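Local structure of probable O-methyltransferase (Mycobacterium tuberculosis, 6JCL) at the interface of chains A and B. The protein catalyses the divalent cation-dependent transfer of a methyl group from S-adenosyl-L-methionine to a hydroxyl of catechol-like compounds, and works as a homodimer. Residues are numbered along the deposited sequence; one frame, centred on the assembly and turned at random. Chains: chain A/B, Probable O-methyltransferase.

The interface of chains A and B. Residues chain A 9, 12-13, 16, 207; chain B 168, 204, 211.
B:Gln204 reaches across the dimer interface and puts its amide against the first turns of helix 9-21, at A:Pro9, A:Val12 and A:Asp13. The protein is a homodimer of the cation-dependent O-methyltransferase family, with the class I SAM-binding fold. This patch has a two-fold twin with the chains exchanged. The amide nitrogen NE2 of B:Gln204 gives two hydrogen bonds, both in its amide plane. One runs nearly straight (173° at H) to the backbone carbonyl O of A:Pro9, at 3.0 Å. The other goes to the carboxylate OD1 of A:Asp13, at 2.9 Å. It meets that oxygen from above the carboxylate plane, and the two flat groups stand 69° apart. A:Val12 lies over one face of this amide, its CG1 3.4 Å from CD of B:Gln204. The same CG1 also meets CD1 of B:Ile168 at 3.9 Å. CD1 of A:Leu16 adds a looser contact with CG of B:Gln204. The pyrrolidine ring of A:Pro9 lies over one face of the B:Trp211 indole, toward its rim, with CG 3.7 Å from CZ2. CG2 of A:Val12 touches the same CZ2.

Within chain B, the indole NE1 of B:Trp211 donates to OE1 of B:Gln204 at 2.9 Å. The donor lies in the carbonyl plane, on a lone pair of OE1. As the indole N-H can only donate, this bond probably helps fix the amide's rotation, with NE2 toward the two acceptors of chain A. Beyond CG the B:Gln204 chain is extended (chi2 -179°), which carries the amide to the helix. Water 1 links OD1 of A:Asp13, 2.7 Å away, to the backbone N of B:Gln204.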
ATOM      1  N   PRO A   9      16.719   7.884  -4.573  1.00 17.98           N
ATOM      2  CA  PRO A   9      15.479   7.676  -3.794  1.00 17.28           C
ATOM      3  C   PRO A   9      15.511   8.412  -2.464  1.00 19.08           C
ATOM      4  O   PRO A   9      14.479   8.958  -2.049  1.00 16.94           O
ATOM      5  CB  PRO A   9      15.404   6.148  -3.627  1.00 16.61           C
ATOM      6  CG  PRO A   9      16.138   5.640  -4.904  1.00 17.11           C
ATOM      7  CD  PRO A   9      17.293   6.610  -5.064  1.00 18.50           C
ATOM      8  N   VAL A  12      14.384  11.916  -3.198  1.00 18.85           N
ATOM      9  CA  VAL A  12      12.955  11.943  -3.486  1.00 18.28           C
ATOM     10  C   VAL A  12      12.152  11.825  -2.195  1.00 17.74           C
ATOM     11  O   VAL A  12      11.178  12.557  -1.994  1.00 18.40           O
ATOM     12  CB  VAL A  12      12.594  10.841  -4.490  1.00 18.57           C
ATOM     13  CG1 VAL A  12      11.066  10.733  -4.625  1.00 21.63           C
ATOM     14  CG2 VAL A  12      13.231  11.170  -5.836  1.00 18.84           C
ATOM     15  N   ASP A  13      12.577  10.952  -1.280  1.00 17.92           N
ATOM     16  CA  ASP A  13      11.861  10.827  -0.008  1.00 17.90           C
ATOM     17  C   ASP A  13      11.899  12.121   0.788  1.00 17.38           C
ATOM     18  O   ASP A  13      10.936  12.447   1.490  1.00 18.57           O
ATOM     19  CB  ASP A  13      12.434   9.707   0.856  1.00 16.28           C
ATOM     20  CG  ASP A  13      11.560   8.442   0.866  1.00 20.93           C
ATOM     21  OD1 ASP A  13      10.602   8.322   0.063  1.00 19.05           O
ATOM     22  OD2 ASP A  13      11.841   7.557   1.698  1.00 21.30           O
ATOM     23  N   LEU A  16       9.197  14.156  -0.644  1.00 18.38           N
ATOM     24  CA  LEU A  16       7.899  13.621  -0.258  1.00 17.96           C
ATOM     25  C   LEU A  16       7.603  13.933   1.204  1.00 17.99           C
ATOM     26  O   LEU A  16       6.468  14.275   1.552  1.00 18.21           O
ATOM     27  CB  LEU A  16       7.859  12.108  -0.510  1.00 17.15           C
ATOM     28  CG  LEU A  16       8.010  11.614  -1.959  1.00 18.17           C
ATOM     29  CD1 LEU A  16       7.983  10.100  -2.004  1.00 17.26           C
ATOM     30  CD2 LEU A  16       6.909  12.174  -2.832  1.00 19.08           C
ATOM     31  N   GLY A 207      13.790   4.332  -1.210  1.00 16.82           N
ATOM     32  CA  GLY A 207      13.622   5.585  -0.488  1.00 16.64           C
ATOM     33  C   GLY A 207      14.792   5.797   0.459  1.00 15.63           C
ATOM     34  O   GLY A 207      15.903   5.352   0.192  1.00 19.35           O
TER
ATOM     35  N   ILE B 168       6.465   9.069  -9.467  1.00 14.84           N
ATOM     36  CA  ILE B 168       7.883   9.279  -9.172  1.00 15.21           C
ATOM     37  C   ILE B 168       8.728   9.368 -10.443  1.00 15.76           C
ATOM     38  O   ILE B 168       9.629  10.228 -10.540  1.00 16.93           O
ATOM     39  CB  ILE B 168       8.432   8.180  -8.226  1.00 16.35           C
ATOM     40  CG1 ILE B 168       7.608   8.120  -6.916  1.00 14.58           C
ATOM     41  CG2 ILE B 168       9.925   8.425  -7.897  1.00 15.47           C
ATOM     42  CD1 ILE B 168       7.696   9.405  -6.092  1.00 15.63           C
ATOM     43  N   GLN B 204       7.716   5.112  -3.049  1.00 14.17           N
ATOM     44  CA  GLN B 204       8.529   4.802  -4.222  1.00 14.21           C
ATOM     45  C   GLN B 204       8.680   3.297  -4.376  1.00 14.10           C
ATOM     46  O   GLN B 204       8.926   2.591  -3.402  1.00 14.21           O
ATOM     47  CB  GLN B 204       9.915   5.429  -4.086  1.00 14.72           C
ATOM     48  CG  GLN B 204       9.902   6.917  -3.806  1.00 15.03           C
ATOM     49  CD  GLN B 204      11.329   7.432  -3.723  1.00 18.77           C
ATOM     50  OE1 GLN B 204      12.069   7.346  -4.703  1.00 15.93           O
ATOM     51  NE2 GLN B 204      11.721   7.972  -2.563  1.00 16.12           N
ATOM     52  N   TRP B 211      11.878   2.164 -11.610  1.00 16.19           N
ATOM     53  CA  TRP B 211      11.749   3.026 -10.435  1.00 15.81           C
ATOM     54  C   TRP B 211      10.592   3.997 -10.662  1.00 17.23           C
ATOM     55  O   TRP B 211      10.662   4.879 -11.522  1.00 16.45           O
ATOM     56  CB  TRP B 211      13.071   3.759 -10.177  1.00 16.43           C
ATOM     57  CG  TRP B 211      13.042   4.816  -9.058  1.00 16.27           C
ATOM     58  CD1 TRP B 211      12.144   4.909  -8.012  1.00 15.67           C
ATOM     59  CD2 TRP B 211      13.965   5.895  -8.888  1.00 16.91           C
ATOM     60  NE1 TRP B 211      12.464   5.981  -7.221  1.00 15.90           N
ATOM     61  CE2 TRP B 211      13.575   6.603  -7.735  1.00 16.66           C
ATOM     62  CE3 TRP B 211      15.088   6.334  -9.607  1.00 17.81           C
ATOM     63  CZ2 TRP B 211      14.267   7.733  -7.280  1.00 19.11           C
ATOM     64  CZ3 TRP B 211      15.790   7.455  -9.151  1.00 21.74           C
ATOM     65  CH2 TRP B 211      15.369   8.146  -8.002  1.00 19.03           C
TER
HETATM   66  O   HOH W   1       8.430   6.745  -0.458  1.00 19.73           O